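Long-range contacts in methyltransferase (Streptomyces avermitilis, PDB 3GIW), which is of unproven function but binds S-adenosyl-L-homocysteine and probably acts as an S-adenosyl-methionine-dependent methyltransferase with a Rossmann-like fold: residues P93-E97 / R107-V111; R132-V136 / A149-T155; A179-R184 / E234-L239; L196-T202 / A268-A274. Where two conformers were deposited one is given. Residues are numbered along the deposited sequence.

Contact 1: P93-E97 / R107-V111; sequences PNLHE and RVVYV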
loop_
_atom_site.group_PDB
_atom_site.type_symbol
_atom_site.label_atom_id
_atom_site.label_comp_id
_atom_site.label_asym_id
_atom_site.label_seq_id
_atom_site.Cartn_x
_atom_site.Cartn_y
_atom_site.Cartn_z
ATOM N N PRO A 93 7.356 -8.871 -8.156
ATOM C CA PRO A 93 7.608 -9.533 -6.881
ATOM C C PRO A 93 6.704 -9.034 -5.760
ATOM O O PRO A 93 6.443 -7.831 -5.630
ATOM C CB PRO A 93 9.065 -9.162 -6.596
ATOM C CG PRO A 93 9.191 -7.822 -7.171
ATOM C CD PRO A 93 8.358 -7.823 -8.414
ATOM N N ASN A 94 6.247 -9.962 -4.937
ATOM C CA ASN A 94 5.465 -9.571 -3.769
ATOM C C ASN A 94 6.416 -9.098 -2.678
ATOM O O ASN A 94 7.630 -9.367 -2.720
ATOM C CB ASN A 94 4.639 -10.743 -3.255
ATOM C CG ASN A 94 3.470 -11.063 -4.146
ATOM O OD1 ASN A 94 2.552 -10.257 -4.272
ATOM N ND2 ASN A 94 3.493 -12.248 -4.755
ATOM N N LEU A 95 5.847 -8.387 -1.715
ATOM C CA LEU A 95 6.614 -7.796 -0.618
ATOM C C LEU A 95 7.537 -8.840 0.019
ATOM O O LEU A 95 8.738 -8.591 0.224
ATOM C CB LEU A 95 5.651 -7.206 0.426
ATOM C CG LEU A 95 6.293 -6.312 1.482
ATOM C CD1 LEU A 95 5.312 -5.301 2.043
ATOM C CD2 LEU A 95 6.862 -7.118 2.571
ATOM N N HIS A 96 7.002 -10.010 0.366
ATOM C CA HIS A 96 7.846 -11.028 1.018
ATOM C C HIS A 96 8.982 -11.576 0.166
ATOM O O HIS A 96 9.992 -12.044 0.707
ATOM C CB HIS A 96 7.019 -12.191 1.639
ATOM C CG HIS A 96 6.614 -13.256 0.679
ATOM N ND1 HIS A 96 5.513 -13.127 -0.144
ATOM C CD2 HIS A 96 7.142 -14.480 0.434
ATOM C CE1 HIS A 96 5.394 -14.235 -0.868
ATOM N NE2 HIS A 96 6.375 -15.062 -0.546
ATOM N N GLU A 97 8.781 -11.576 -1.143
ATOM C CA GLU A 97 9.797 -12.094 -2.060
ATOM C C GLU A 97 10.987 -11.130 -2.064
ATOM O O GLU A 97 12.148 -11.570 -2.084
ATOM C CB GLU A 97 9.178 -12.305 -3.448
ATOM C CG GLU A 97 8.122 -13.400 -3.416
ATOM C CD GLU A 97 7.161 -13.402 -4.614
ATOM O OE1 GLU A 97 7.250 -12.577 -5.511
ATOM O OE2 GLU A 97 6.258 -14.262 -4.619
ATOM N N ARG A 107 9.848 -12.339 7.910
ATOM C CA ARG A 107 8.468 -12.729 8.213
ATOM C C ARG A 107 7.507 -11.631 7.733
ATOM O O ARG A 107 7.788 -10.447 7.948
ATOM C CB ARG A 107 8.297 -12.895 9.722
ATOM C CG ARG A 107 9.258 -13.877 10.367
ATOM C CD ARG A 107 9.316 -13.665 11.867
ATOM N NE ARG A 107 9.950 -14.810 12.543
ATOM C CZ ARG A 107 10.224 -14.879 13.846
ATOM N NH1 ARG A 107 9.930 -13.874 14.664
ATOM N NH2 ARG A 107 10.793 -15.968 14.338
ATOM N N VAL A 108 6.393 -12.017 7.101
ATOM C CA VAL A 108 5.436 -11.045 6.552
ATOM C C VAL A 108 4.021 -11.520 6.818
ATOM O O VAL A 108 3.687 -12.693 6.582
ATOM C CB VAL A 108 5.621 -10.849 5.020
ATOM C CG1 VAL A 108 4.636 -9.835 4.490
ATOM C CG2 VAL A 108 7.074 -10.476 4.712
ATOM N N VAL A 109 3.208 -10.623 7.358
ATOM C CA VAL A 109 1.762 -10.848 7.455
ATOM C C VAL A 109 1.094 -9.885 6.459
ATOM O O VAL A 109 1.271 -8.673 6.547
ATOM C CB VAL A 109 1.195 -10.622 8.862
ATOM C CG1 VAL A 109 -0.341 -10.711 8.914
ATOM C CG2 VAL A 109 1.813 -11.601 9.841
ATOM N N TYR A 110 0.266 -10.446 5.569
ATOM C CA TYR A 110 -0.519 -9.697 4.615
ATOM C C TYR A 110 -1.985 -9.616 5.051
ATOM O O TYR A 110 -2.538 -10.591 5.615
ATOM C CB TYR A 110 -0.476 -10.445 3.323
ATOM C CG TYR A 110 0.844 -10.536 2.603
ATOM C CD1 TYR A 110 1.337 -9.463 1.899
ATOM C CD2 TYR A 110 1.556 -11.729 2.539
ATOM C CE1 TYR A 110 2.482 -9.564 1.099
ATOM C CE2 TYR A 110 2.735 -11.850 1.768
ATOM C CZ TYR A 110 3.202 -10.750 1.028
ATOM O OH TYR A 110 4.324 -10.818 0.222
ATOM N N VAL A 111 -2.639 -8.501 4.754
ATOM C CA VAL A 111 -3.997 -8.249 5.197
ATOM C C VAL A 111 -4.789 -7.554 4.093
ATOM O O VAL A 111 -4.330 -6.602 3.489
ATOM C CB VAL A 111 -4.002 -7.320 6.444
ATOM C CG1 VAL A 111 -5.418 -7.127 6.969
ATOM C CG2 VAL A 111 -3.052 -7.868 7.540
#
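The hydroxyl of Tyr110 holds the start of helix 95-102 against strand 107-112 through two hydrogen bonds. His96 N donates to Tyr110 OH at 2.8 Å with an angle of 165°, and His96 ND1 lies 2.6 Å from Tyr110 OH, a short bond in which either partner could be the donor. Both elements belong to a beta-alpha-beta unit, strand 81-85, helix 95-102 and strand 107-112, of the Rossmann-like methyltransferase fold. In the first turn of a helix the backbone NH groups have no carbonyl one turn earlier to bind, so a side-chain oxygen arriving from the strand is a fitting acceptor for His96 N. Tyrosine suits the role because its ring spans the gap between strand and helix while only its tip is polar. The other end of the His96 ring is also satisfied, since NE2 bonds to Ala126 O, and the two rings meet rim to rim with their planes at 83°. Asn94, at the N-cap position, makes no capping bond: its OD1 turns back to Thr91 N, while Asn94 N donates to Glu97 OE1 at 2.9 Å. Around this polar centre the packing is apolar. Leu95 CB rests 4.0 Å from Tyr110 CE1, and Val108, whose short branched side chain suits a strand, places CG2 4.0 Å from Leu95 CD2 and 3.5 Å from His96 CB.

Contact 2: R132-V136 / A149-T155; sequences RTAYV and APELRDT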
loop_
_atom_site.group_PDB
_atom_site.type_symbol
_atom_site.label_atom_id
_atom_site.label_comp_id
_atom_site.label_asym_id
_atom_site.label_seq_id
_atom_site.Cartn_x
_atom_site.Cartn_y
_atom_site.Cartn_z
ATOM N N ARG A 132 8.678 -16.900 7.329
ATOM C CA ARG A 132 7.262 -17.216 7.550
ATOM C C ARG A 132 6.405 -16.158 6.883
ATOM O O ARG A 132 6.734 -14.993 6.951
ATOM C CB ARG A 132 6.868 -17.204 9.029
ATOM C CG ARG A 132 7.770 -17.957 9.995
ATOM C CD ARG A 132 7.352 -17.646 11.442
ATOM N NE ARG A 132 8.140 -18.406 12.414
ATOM C CZ ARG A 132 7.954 -18.393 13.741
ATOM N NH1 ARG A 132 7.001 -17.636 14.287
ATOM N NH2 ARG A 132 8.722 -19.147 14.531
ATOM N N THR A 133 5.287 -16.562 6.307
ATOM C CA THR A 133 4.260 -15.612 5.855
ATOM C C THR A 133 2.871 -16.110 6.246
ATOM O O THR A 133 2.633 -17.326 6.412
ATOM C CB THR A 133 4.309 -15.364 4.335
ATOM O OG1 THR A 133 3.889 -16.552 3.653
ATOM C CG2 THR A 133 5.692 -14.959 3.887
ATOM N N ALA A 134 1.946 -15.177 6.313
ATOM C CA ALA A 134 0.558 -15.483 6.614
ATOM C C ALA A 134 -0.353 -14.451 5.924
ATOM O O ALA A 134 0.110 -13.369 5.541
ATOM C CB ALA A 134 0.342 -15.463 8.134
ATOM N N TYR A 135 -1.618 -14.811 5.784
ATOM C CA TYR A 135 -2.635 -13.946 5.211
ATOM C C TYR A 135 -3.826 -13.901 6.131
ATOM O O TYR A 135 -4.300 -14.963 6.606
ATOM C CB TYR A 135 -3.092 -14.404 3.804
ATOM C CG TYR A 135 -4.197 -13.516 3.269
ATOM C CD1 TYR A 135 -3.919 -12.216 2.862
ATOM C CD2 TYR A 135 -5.545 -13.932 3.258
ATOM C CE1 TYR A 135 -4.915 -11.359 2.447
ATOM C CE2 TYR A 135 -6.571 -13.048 2.844
ATOM C CZ TYR A 135 -6.249 -11.767 2.424
ATOM O OH TYR A 135 -7.178 -10.852 2.003
ATOM N N VAL A 136 -4.304 -12.690 6.396
ATOM C CA VAL A 136 -5.462 -12.437 7.254
ATOM C C VAL A 136 -6.466 -11.608 6.442
ATOM O O VAL A 136 -6.119 -10.574 5.903
ATOM C CB VAL A 136 -4.996 -11.631 8.556
ATOM C CG1 VAL A 136 -6.198 -11.167 9.394
ATOM C CG2 VAL A 136 -3.988 -12.434 9.391
ATOM N N ALA A 149 -5.018 -11.423 15.633
ATOM C CA ALA A 149 -5.228 -12.552 14.728
ATOM C C ALA A 149 -4.192 -13.623 15.018
ATOM O O ALA A 149 -3.003 -13.346 15.098
ATOM C CB ALA A 149 -5.124 -12.106 13.251
ATOM N N PRO A 150 -4.626 -14.878 15.178
ATOM C CA PRO A 150 -3.650 -15.921 15.483
ATOM C C PRO A 150 -2.605 -16.090 14.368
ATOM O O PRO A 150 -1.448 -16.437 14.655
ATOM C CB PRO A 150 -4.512 -17.180 15.667
ATOM C CG PRO A 150 -5.829 -16.843 15.068
ATOM C CD PRO A 150 -6.006 -15.384 15.111
ATOM N N GLU A 151 -2.991 -15.832 13.118
ATOM C CA GLU A 151 -2.060 -15.932 12.000
ATOM C C GLU A 151 -0.928 -14.940 12.158
ATOM O O GLU A 151 0.219 -15.230 11.820
ATOM C CB GLU A 151 -2.771 -15.658 10.664
ATOM C CG GLU A 151 -3.818 -16.698 10.293
ATOM C CD GLU A 151 -5.238 -16.359 10.775
ATOM O OE1 GLU A 151 -5.441 -15.484 11.651
ATOM O OE2 GLU A 151 -6.175 -16.994 10.255
ATOM N N LEU A 152 -1.267 -13.775 12.693
ATOM C CA LEU A 152 -0.299 -12.714 12.924
ATOM C C LEU A 152 0.578 -13.035 14.113
ATOM O O LEU A 152 1.803 -12.950 14.013
ATOM C CB LEU A 152 -0.996 -11.388 13.168
ATOM C CG LEU A 152 -0.066 -10.191 13.320
ATOM C CD1 LEU A 152 -0.786 -8.955 12.790
ATOM C CD2 LEU A 152 0.318 -10.002 14.765
ATOM N N ARG A 153 -0.046 -13.457 15.211
ATOM C CA ARG A 153 0.714 -13.742 16.445
ATOM C C ARG A 153 1.592 -14.971 16.351
ATOM O O ARG A 153 2.555 -15.068 17.104
ATOM C CB ARG A 153 -0.215 -13.872 17.647
ATOM C CG ARG A 153 -0.818 -12.580 18.059
ATOM C CD ARG A 153 0.256 -11.623 18.545
ATOM N NE ARG A 153 -0.326 -10.347 18.906
ATOM C CZ ARG A 153 -0.147 -9.703 20.059
ATOM N NH1 ARG A 153 0.667 -10.162 21.013
ATOM N NH2 ARG A 153 -0.759 -8.542 20.230
ATOM N N ASP A 154 1.245 -15.901 15.462
ATOM C CA ASP A 154 2.113 -17.034 15.134
ATOM C C ASP A 154 3.198 -16.735 14.145
ATOM O O ASP A 154 4.062 -17.592 13.905
ATOM C CB ASP A 154 1.304 -18.230 14.617
ATOM C CG ASP A 154 0.469 -18.881 15.700
ATOM O OD1 ASP A 154 0.754 -18.655 16.897
ATOM O OD2 ASP A 154 -0.477 -19.616 15.331
ATOM N N THR A 155 3.151 -15.541 13.545
ATOM C CA THR A 155 4.086 -15.201 12.502
ATOM C C THR A 155 5.085 -14.149 12.981
ATOM O O THR A 155 6.279 -14.348 12.841
ATOM C CB THR A 155 3.332 -14.749 11.220
ATOM O OG1 THR A 155 2.454 -15.823 10.815
ATOM C CG2 THR A 155 4.295 -14.447 10.065
#
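Three side chains of strand 132-137, those of Arg132, Ala134 and Val136, point at segment 149-155, which carries a short helix, whereas Thr133 and Tyr135 between them point away. Arg132 has an m chi1 and then runs nearly straight, with chi2, chi3 and chi4 all close to 180°; this extended shape carries NH1 to 3.0 Å from Asp154 O, while its CB remains 3.9 Å from Thr155 CG2. Ala134 is small enough to let the helix come close: its CB touches Glu151 CB at 4.0 Å and Thr155 OG1 at 3.4 Å. Thr155 takes the m rotamer, in which OG1 donates a 2.5 Å hydrogen bond to Glu151 O while both OG1 and CG2 lie against the strand, OG1 at Ala134 CB and CG2 at Arg132 CB. The m chi1 of Glu151 brings CG to 4.1 Å from Tyr135 O; chi2, at 92°, lies between the usual wells and bends the chain beyond CG. Val136, in the t rotamer, sets CG2 against Glu151 CB at 3.7 Å and Ala149 CB at 4.0 Å. This covers one face of an outermost strand of the Rossmann-like sheet; on the other, Tyr135 reaches Asp112, an S-adenosyl-L-homocysteine-binding residue. With the Thr155 hydroxyl satisfied by Glu151 O, the contact depends chiefly on close-fitting small and aliphatic groups, the longer polar chains lying at its margin.

Contact 3: A179-R184 / E234-L239; sequences AVGIVR and EFFEGL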
loop_
_atom_site.group_PDB
_atom_site.type_symbol
_atom_site.label_atom_id
_atom_site.label_comp_id
_atom_site.label_asym_id
_atom_site.label_seq_id
_atom_site.Cartn_x
_atom_site.Cartn_y
_atom_site.Cartn_z
ATOM N N ALA A 179 -8.589 8.120 9.633
ATOM C CA ALA A 179 -7.490 7.365 9.071
ATOM C C ALA A 179 -6.190 7.524 9.851
ATOM O O ALA A 179 -5.469 6.547 10.049
ATOM C CB ALA A 179 -7.259 7.713 7.574
ATOM N N VAL A 180 -5.885 8.741 10.295
ATOM C CA VAL A 180 -4.643 8.946 11.031
ATOM C C VAL A 180 -4.705 8.117 12.319
ATOM O O VAL A 180 -3.727 7.469 12.676
ATOM C CB VAL A 180 -4.403 10.457 11.328
ATOM C CG1 VAL A 180 -3.271 10.652 12.336
ATOM C CG2 VAL A 180 -4.131 11.234 10.009
ATOM N N GLY A 181 -5.827 8.165 13.040
ATOM C CA GLY A 181 -5.973 7.376 14.263
ATOM C C GLY A 181 -5.851 5.884 14.074
ATOM O O GLY A 181 -5.240 5.187 14.889
ATOM N N ILE A 182 -6.433 5.375 13.007
ATOM C CA ILE A 182 -6.379 3.941 12.719
ATOM C C ILE A 182 -4.930 3.537 12.457
ATOM O O ILE A 182 -4.428 2.549 13.035
ATOM C CB ILE A 182 -7.178 3.602 11.471
ATOM C CG1 ILE A 182 -8.656 3.788 11.776
ATOM C CG2 ILE A 182 -6.865 2.150 10.954
ATOM C CD1 ILE A 182 -9.501 3.671 10.535
ATOM N N VAL A 183 -4.231 4.277 11.608
ATOM C CA VAL A 183 -2.843 3.938 11.328
ATOM C C VAL A 183 -1.999 3.971 12.608
ATOM O O VAL A 183 -1.200 3.032 12.861
ATOM C CB VAL A 183 -2.270 4.855 10.238
ATOM C CG1 VAL A 183 -0.739 4.739 10.209
ATOM C CG2 VAL A 183 -2.898 4.534 8.906
ATOM N N ARG A 184 -2.167 5.009 13.415
ATOM C CA ARG A 184 -1.351 5.142 14.603
ATOM C C ARG A 184 -1.750 4.095 15.658
ATOM O O ARG A 184 -0.912 3.699 16.461
ATOM C CB ARG A 184 -1.319 6.600 15.071
ATOM C CG ARG A 184 -0.673 7.482 13.926
ATOM C CD ARG A 184 0.799 7.074 13.583
ATOM N NE ARG A 184 1.618 7.385 14.765
ATOM C CZ ARG A 184 2.323 8.493 14.935
ATOM N NH1 ARG A 184 2.417 9.378 13.968
ATOM N NH2 ARG A 184 2.976 8.687 16.084
ATOM N N GLU A 234 0.466 14.612 8.930
ATOM C CA GLU A 234 -0.190 14.210 10.182
ATOM C C GLU A 234 0.079 12.738 10.534
ATOM O O GLU A 234 0.203 12.369 11.720
ATOM C CB GLU A 234 -1.705 14.436 10.145
ATOM C CG GLU A 234 -2.299 14.486 11.553
ATOM C CD GLU A 234 -3.793 14.728 11.595
ATOM O OE1 GLU A 234 -4.398 14.966 10.525
ATOM O OE2 GLU A 234 -4.339 14.739 12.755
ATOM N N PHE A 235 0.120 11.867 9.539
ATOM C CA PHE A 235 0.432 10.454 9.792
ATOM C C PHE A 235 1.818 10.223 10.422
ATOM O O PHE A 235 2.021 9.197 11.058
ATOM C CB PHE A 235 0.343 9.616 8.491
ATOM C CG PHE A 235 -1.046 9.499 7.912
ATOM C CD1 PHE A 235 -1.899 8.501 8.318
ATOM C CD2 PHE A 235 -1.480 10.397 6.969
ATOM C CE1 PHE A 235 -3.183 8.400 7.791
ATOM C CE2 PHE A 235 -2.773 10.310 6.442
ATOM C CZ PHE A 235 -3.612 9.320 6.841
ATOM N N PHE A 236 2.762 11.137 10.213
ATOM C CA PHE A 236 4.150 10.894 10.585
ATOM C C PHE A 236 4.607 11.740 11.790
ATOM O O PHE A 236 5.790 11.726 12.168
ATOM C CB PHE A 236 5.030 11.114 9.350
ATOM C CG PHE A 236 4.794 10.112 8.284
ATOM C CD1 PHE A 236 5.418 8.896 8.328
ATOM C CD2 PHE A 236 3.925 10.374 7.221
ATOM C CE1 PHE A 236 5.219 7.949 7.339
ATOM C CE2 PHE A 236 3.724 9.414 6.241
ATOM C CZ PHE A 236 4.373 8.195 6.307
ATOM N N GLU A 237 3.687 12.480 12.394
ATOM C CA GLU A 237 4.006 13.274 13.601
ATOM C C GLU A 237 4.546 12.403 14.724
ATOM O O GLU A 237 3.998 11.362 15.019
ATOM C CB GLU A 237 2.784 14.055 14.078
ATOM C CG GLU A 237 2.431 15.220 13.173
ATOM C CD GLU A 237 3.426 16.392 13.230
ATOM O OE1 GLU A 237 4.086 16.572 14.281
ATOM O OE2 GLU A 237 3.522 17.162 12.233
ATOM N N GLY A 238 5.651 12.826 15.335
ATOM C CA GLY A 238 6.278 12.015 16.373
ATOM C C GLY A 238 7.188 10.909 15.872
ATOM O O GLY A 238 7.810 10.228 16.674
ATOM N N LEU A 239 7.218 10.679 14.558
ATOM C CA LEU A 239 8.114 9.711 13.909
ATOM C C LEU A 239 9.278 10.405 13.217
ATOM O O LEU A 239 9.233 11.616 12.952
ATOM C CB LEU A 239 7.333 8.857 12.883
ATOM C CG LEU A 239 6.068 8.184 13.397
ATOM C CD1 LEU A 239 5.357 7.337 12.321
ATOM C CD2 LEU A 239 6.383 7.324 14.610
#
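Helix 179-187 packs on two overlapping beta turns, type I from Glu234 to Glu237 and type II from Phe236 to Leu239, that lead into strand 240-248 of the Rossmann-like fold. Glu234 brings OE1 within 3.8 Å of Val180 CG2. Phe235 buries the most surface, a large flat ring suited to the groove beside the helix. Val180 CG2 sits over its face, 3.7 Å from the ring centroid and 10° off the normal, in a CH-pi contact, while Ala179 CB and Val183 CG2 approach Phe235 CZ and CE1 at 4.1 and 4.0 Å. The ring also meets Met198 and Ile200 of strand 195-201. The CA-to-CB bond of Phe236 points away from the helix; its ring packs on Ala272 and Ala274. The end of the Glu237 side chain leads away from the helix, but its carbonyl accepts from Arg184. At the phi of Gly238, 82°, a CB would jam against the preceding carbonyl oxygen. Leu239 lays CG over one face of the Arg184 guanidinium, 3.9 Å from NH1. Arginine has length and donors enough: Arg184 NH1 donates to Phe235 O at 2.9 Å and Glu237 O at 2.7 Å, and Arg184 NH2 to Glu237 O at 3.1 Å.

Contact 4: L196-T202 / A268-A274; sequences LAMSIGT and AMYGAVA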
loop_
_atom_site.group_PDB
_atom_site.type_symbol
_atom_site.label_atom_id
_atom_site.label_comp_id
_atom_site.label_asym_id
_atom_site.label_seq_id
_atom_site.Cartn_x
_atom_site.Cartn_y
_atom_site.Cartn_z
ATOM N N LEU A 196 7.018 2.965 9.764
ATOM C CA LEU A 196 5.766 3.190 9.030
ATOM C C LEU A 196 6.166 3.602 7.621
ATOM O O LEU A 196 6.951 4.523 7.450
ATOM C CB LEU A 196 4.953 4.287 9.705
ATOM C CG LEU A 196 3.666 4.695 8.958
ATOM C CD1 LEU A 196 2.644 3.557 8.826
ATOM C CD2 LEU A 196 3.005 5.911 9.660
ATOM N N ALA A 197 5.601 2.926 6.625
ATOM C CA ALA A 197 5.797 3.251 5.193
ATOM C C ALA A 197 4.402 3.406 4.585
ATOM O O ALA A 197 3.570 2.495 4.711
ATOM C CB ALA A 197 6.569 2.166 4.448
HETATM N N MSE A 198 4.178 4.512 3.893
HETATM C CA MSE A 198 2.895 4.777 3.277
HETATM C C MSE A 198 3.022 5.410 1.902
HETATM O O MSE A 198 3.918 6.174 1.614
HETATM C CB MSE A 198 2.054 5.744 4.127
HETATM C CG MSE A 198 1.847 5.305 5.593
HETATM SE SE MSE A 198 0.623 6.521 6.514
HETATM C CE MSE A 198 -0.981 6.086 5.534
ATOM N N SER A 199 2.026 5.147 1.061
ATOM C CA SER A 199 1.755 6.004 -0.110
ATOM C C SER A 199 0.354 6.590 0.075
ATOM O O SER A 199 -0.611 5.856 0.433
ATOM C CB SER A 199 1.939 5.297 -1.436
ATOM O OG SER A 199 1.029 4.252 -1.610
ATOM N N ILE A 200 0.217 7.890 -0.174
ATOM C CA ILE A 200 -0.962 8.679 0.133
ATOM C C ILE A 200 -1.420 9.477 -1.104
ATOM O O ILE A 200 -0.655 10.279 -1.659
ATOM C CB ILE A 200 -0.636 9.661 1.295
ATOM C CG1 ILE A 200 -0.241 8.884 2.572
ATOM C CG2 ILE A 200 -1.811 10.594 1.642
ATOM C CD1 ILE A 200 0.379 9.719 3.693
ATOM N N GLY A 201 -2.667 9.247 -1.521
ATOM C CA GLY A 201 -3.191 9.881 -2.738
ATOM C C GLY A 201 -3.372 11.394 -2.546
ATOM O O GLY A 201 -3.765 11.870 -1.446
ATOM N N THR A 202 -3.045 12.163 -3.582
ATOM C CA THR A 202 -3.147 13.625 -3.579
ATOM C C THR A 202 -3.661 14.133 -4.941
ATOM O O THR A 202 -3.369 13.525 -5.960
ATOM C CB THR A 202 -1.799 14.296 -3.265
ATOM O OG1 THR A 202 -1.942 15.725 -3.324
ATOM C CG2 THR A 202 -0.702 13.845 -4.237
ATOM N N ALA A 268 0.202 10.939 -8.613
ATOM C CA ALA A 268 -0.749 11.457 -7.619
ATOM C C ALA A 268 -0.602 10.729 -6.279
ATOM O O ALA A 268 -1.596 10.589 -5.543
ATOM C CB ALA A 268 -2.226 11.387 -8.142
HETATM N N MSE A 269 0.602 10.230 -5.965
HETATM C CA MSE A 269 0.910 9.623 -4.670
HETATM C C MSE A 269 2.091 10.305 -4.053
HETATM O O MSE A 269 3.125 10.436 -4.701
HETATM C CB MSE A 269 1.355 8.155 -4.745
HETATM C CG MSE A 269 0.395 7.163 -5.059
HETATM SE SE MSE A 269 -1.063 6.930 -3.826
HETATM C CE MSE A 269 -1.602 5.345 -4.727
ATOM N N TYR A 270 1.959 10.684 -2.792
ATOM C CA TYR A 270 3.102 10.921 -1.915
ATOM C C TYR A 270 3.582 9.595 -1.350
ATOM O O TYR A 270 2.770 8.702 -1.078
ATOM C CB TYR A 270 2.726 11.827 -0.747
ATOM C CG TYR A 270 2.474 13.262 -1.111
ATOM C CD1 TYR A 270 3.469 14.062 -1.648
ATOM C CD2 TYR A 270 1.236 13.847 -0.868
ATOM C CE1 TYR A 270 3.243 15.385 -1.946
ATOM C CE2 TYR A 270 0.999 15.194 -1.182
ATOM C CZ TYR A 270 2.005 15.947 -1.730
ATOM O OH TYR A 270 1.844 17.293 -2.058
ATOM N N GLY A 271 4.876 9.471 -1.136
ATOM C CA GLY A 271 5.461 8.347 -0.410
ATOM C C GLY A 271 6.377 8.809 0.696
ATOM O O GLY A 271 6.973 9.875 0.621
ATOM N N ALA A 272 6.418 8.004 1.768
ATOM C CA ALA A 272 7.254 8.306 2.910
ATOM C C ALA A 272 7.489 7.081 3.769
ATOM O O ALA A 272 6.650 6.167 3.821
ATOM C CB ALA A 272 6.597 9.422 3.781
ATOM N N VAL A 273 8.647 7.083 4.438
ATOM C CA VAL A 273 9.042 6.025 5.367
ATOM C C VAL A 273 9.605 6.730 6.597
ATOM O O VAL A 273 10.376 7.704 6.465
ATOM C CB VAL A 273 10.132 5.146 4.745
ATOM C CG1 VAL A 273 10.631 4.058 5.742
ATOM C CG2 VAL A 273 9.620 4.505 3.453
ATOM N N ALA A 274 9.242 6.255 7.793
ATOM C CA ALA A 274 9.683 6.889 9.032
ATOM C C ALA A 274 9.872 5.852 10.150
ATOM O O ALA A 274 9.148 4.884 10.225
ATOM C CB ALA A 274 8.707 7.926 9.493
#
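Tyr270 and Thr202 have the most surface covered where strands 195-201 and 269-275 pair antiparallel, their local axes at 161°. Tyr270 forms a hydrogen-bonded pair with Ile200: Ile200 N donates to Tyr270 O at 2.8 Å and Tyr270 N to Ile200 O at 2.9 Å. Its ring then reaches past the end of strand 195-201, where Thr202 CG2 lies over its face, 4.2 Å from the centroid, in a CH-pi contact. A threonine serves both needs here, for its methyl meets the ring while OG1 bonds to Arg227 O; Tyr270 OH bonds to Glu204. Thr202 N extends the ladder by donating to Ala268 O at 2.9 Å. Further along, Leu196 and Met198, a selenomethionine, form paired hydrogen bonds with Ala274 and Ala272, whose small side chains leave room for Phe236 on that face. On the other face, Ala197 CB meets Val273 CG2 at 4.0 Å, and Ser199 OG bonds to Asn62, an S-adenosyl-L-homocysteine-binding residue. Strand 269-275 is the reversed strand of the Rossmann-like methyltransferase sheet, antiparallel to 195-201 on one side and 240-248 on the other; strand 163-167 flanks 195-201 in parallel, and helix 55-75 covers the face carrying Val273 and Met269.

Overall arrangement
Contacts 1, 2 and 4 all reach the seven-stranded mixed sheet, whose strand order 3-2-1-4-5-7-6 is that of class I methyltransferases. Contacts 1 and 2 are neighbours, their centres about 11 Å apart, joined where strands 107-112 and 132-137 pair through Tyr110, Ala134 and Val136. Contact 4 lies toward the opposite end of the sheet, its centre about 25 Å from that of contact 2. Contact 3 is about 12 Å from contact 4, centre to centre, and packs on it through Phe235 and Phe236. Along the chain, contacts 1 and 2 close in turn, whereas the segments of 3 and 4 alternate, so the carboxy-terminal third is interwoven, with S-adenosyl-L-homocysteine-binding residues near both groups.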